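Local coordinates for protein N-acetyltransferase (Staphylococcus aureus subsp. aureus, PDB 4M85) that is a GNAT-fold N-acetyltransferase that probably transfers the acetyl group of acetyl-coenzyme A to an amine, at residues Q58-Y63 / C72-S77. Sequence-based numbering, arbitrary orientation.
Sequences QHILVY and CIISYS
The imidazole of His59 carries Tyr76 CB over one face, 3.8 Å from the ring centroid and close to its normal, a CH-pi contact made by the methylene and not by the phenol. Tyr76 CG sits between its own backbone N and carbonyl carbon (chi1 44°), which turns the ring across the imidazole; the two planes meet obliquely at 48°, with His59 ND1 3.6 Å from Tyr76 CD1. Both polar ends are engaged beyond the pair: His59 ND1 hydrogen-bonds Arg54 O, while Tyr76 OH meets the carboxylate of Glu117 and the guanidinium of Arg54. The ring of Tyr84 meets both aromatic rings.

From here strands 60-65 and 68-77 run antiparallel as the two arms of a beta hairpin. Ser75 N donates to His59 O (3.0 Å, nearly straight), at the end of the 3-10 segment that leads into strand 60-65, and Leu61 and Ile73 exchange a reciprocal backbone pair. A water donates to both His59 O and Ile73 O and also hydrogen-bonds Ser75 OG, so the His59 carbonyl is gripped by two donors. On one face of the sheet, the Ile60 and Ile74 side chains run alongside each other in the same direction, their CG1 atoms 3.8 Å apart; Ile60 CG2 also reaches Cys72 CB, at 3.8 Å. Leu61 CB packs on Ile73 CG2 (3.7 Å) on the other face.

The hairpin belongs to the mixed sheet of the GNAT fold. Strand 60-65 is flanked by 4-7 and strand 68-77 by 114-121. Helix 13-26 covers the Ile60, Val62, Cys72 and Ile74 face through Ile16, Leu19 and Val20, whereas Leu138 of helix 130-140 packs against Ile73 and Ser75 on the opposite one.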
loop_
_atom_site.group_PDB
_atom_site.type_symbol
_atom_site.label_atom_id
_atom_site.label_comp_id
_atom_site.label_asym_id
_atom_site.label_seq_id
_atom_site.Cartn_x
_atom_site.Cartn_y
_atom_site.Cartn_z
ATOM N N GLN A 58 -2.409 7.895 8.246
ATOM C CA GLN A 58 -2.839 7.182 9.434
ATOM C C GLN A 58 -2.910 5.682 9.183
ATOM O O GLN A 58 -3.137 4.947 10.109
ATOM C CB GLN A 58 -4.239 7.629 9.886
ATOM C CG GLN A 58 -4.311 9.055 10.373
ATOM C CD GLN A 58 -5.676 9.386 10.958
ATOM O OE1 GLN A 58 -6.713 9.071 10.369
ATOM N NE2 GLN A 58 -5.679 10.039 12.119
ATOM N N HIS A 59 -2.762 5.236 7.934
ATOM C CA HIS A 59 -2.788 3.822 7.636
ATOM C C HIS A 59 -1.382 3.302 7.377
ATOM O O HIS A 59 -1.234 2.158 6.954
ATOM C CB HIS A 59 -3.636 3.529 6.385
ATOM C CG HIS A 59 -5.073 3.911 6.523
ATOM N ND1 HIS A 59 -5.912 4.046 5.439
ATOM C CD2 HIS A 59 -5.805 4.229 7.616
ATOM C CE1 HIS A 59 -7.113 4.380 5.866
ATOM N NE2 HIS A 59 -7.070 4.521 7.177
ATOM N N ILE A 60 -0.360 4.140 7.600
ATOM C CA ILE A 60 0.983 3.847 7.110
ATOM C C ILE A 60 2.021 3.874 8.224
ATOM O O ILE A 60 2.054 4.814 9.025
ATOM C CB ILE A 60 1.386 4.821 5.980
ATOM C CG1 ILE A 60 0.356 4.740 4.827
ATOM C CG2 ILE A 60 2.821 4.522 5.502
ATOM C CD1 ILE A 60 0.610 5.660 3.643
ATOM N N LEU A 61 2.856 2.818 8.261
ATOM C CA LEU A 61 4.124 2.824 8.998
ATOM C C LEU A 61 5.280 2.967 8.008
ATOM O O LEU A 61 5.270 2.368 6.934
ATOM C CB LEU A 61 4.348 1.552 9.833
ATOM C CG LEU A 61 3.273 1.139 10.828
ATOM C CD1 LEU A 61 3.728 -0.148 11.468
ATOM C CD2 LEU A 61 3.047 2.196 11.904
ATOM N N VAL A 62 6.273 3.767 8.374
ATOM C CA VAL A 62 7.432 3.965 7.531
ATOM C C VAL A 62 8.662 3.446 8.251
ATOM O O VAL A 62 8.705 3.438 9.499
ATOM C CB VAL A 62 7.645 5.446 7.119
ATOM C CG1 VAL A 62 6.413 5.975 6.389
ATOM C CG2 VAL A 62 7.918 6.337 8.319
ATOM N N TYR A 63 9.629 3.011 7.440
ATOM C CA TYR A 63 10.998 2.737 7.887
ATOM C C TYR A 63 11.889 3.922 7.489
ATOM O O TYR A 63 12.166 4.149 6.314
ATOM C CB TYR A 63 11.527 1.437 7.288
ATOM C CG TYR A 63 12.713 0.854 8.037
ATOM C CD1 TYR A 63 13.983 1.421 7.919
ATOM C CD2 TYR A 63 12.572 -0.280 8.853
ATOM C CE1 TYR A 63 15.085 0.885 8.600
ATOM C CE2 TYR A 63 13.660 -0.808 9.549
ATOM C CZ TYR A 63 14.922 -0.217 9.413
ATOM O OH TYR A 63 16.029 -0.738 10.069
ATOM N N CYS A 72 7.709 1.670 3.202
ATOM C CA CYS A 72 6.457 1.807 3.942
ATOM C C CYS A 72 5.550 0.619 3.796
ATOM O O CYS A 72 5.709 -0.185 2.880
ATOM C CB CYS A 72 5.697 3.057 3.550
ATOM S SG CYS A 72 4.921 2.966 1.939
ATOM N N ILE A 73 4.622 0.509 4.754
ATOM C CA ILE A 73 3.612 -0.531 4.767
ATOM C C ILE A 73 2.232 0.101 5.015
ATOM O O ILE A 73 2.097 0.935 5.887
ATOM C CB ILE A 73 3.922 -1.644 5.797
ATOM C CG1 ILE A 73 2.917 -2.775 5.647
ATOM C CG2 ILE A 73 3.930 -1.118 7.237
ATOM C CD1 ILE A 73 3.395 -4.115 6.167
ATOM N N ILE A 74 1.228 -0.293 4.221
ATOM C CA ILE A 74 -0.088 0.408 4.204
ATOM C C ILE A 74 -1.160 -0.626 4.499
ATOM O O ILE A 74 -1.240 -1.618 3.815
ATOM C CB ILE A 74 -0.393 1.046 2.820
ATOM C CG1 ILE A 74 0.797 1.877 2.351
ATOM C CG2 ILE A 74 -1.668 1.900 2.861
ATOM C CD1 ILE A 74 0.632 2.563 1.003
ATOM N N SER A 75 -1.962 -0.372 5.538
ATOM C CA SER A 75 -2.978 -1.303 5.997
ATOM C C SER A 75 -4.159 -0.572 6.645
ATOM O O SER A 75 -3.989 0.503 7.175
ATOM C CB SER A 75 -2.383 -2.270 6.993
ATOM O OG SER A 75 -1.993 -1.614 8.187
ATOM N N TYR A 76 -5.331 -1.196 6.593
ATOM C CA TYR A 76 -6.603 -0.615 7.084
ATOM C C TYR A 76 -7.679 -1.714 7.082
ATOM O O TYR A 76 -7.495 -2.768 6.440
ATOM C CB TYR A 76 -7.035 0.563 6.197
ATOM C CG TYR A 76 -6.871 0.274 4.731
ATOM C CD1 TYR A 76 -5.791 0.766 4.019
ATOM C CD2 TYR A 76 -7.776 -0.528 4.057
ATOM C CE1 TYR A 76 -5.605 0.461 2.684
ATOM C CE2 TYR A 76 -7.604 -0.825 2.720
ATOM C CZ TYR A 76 -6.512 -0.336 2.041
ATOM O OH TYR A 76 -6.365 -0.645 0.703
ATOM N N SER A 77 -8.811 -1.488 7.764
ATOM C CA SER A 77 -9.830 -2.545 7.857
ATOM C C SER A 77 -10.427 -2.861 6.515
ATOM O O SER A 77 -10.751 -1.957 5.740
ATOM C CB SER A 77 -10.971 -2.194 8.847
ATOM O OG SER A 77 -11.491 -0.920 8.557
HETATM O O HOH W 1 0.239 -0.022 8.144
#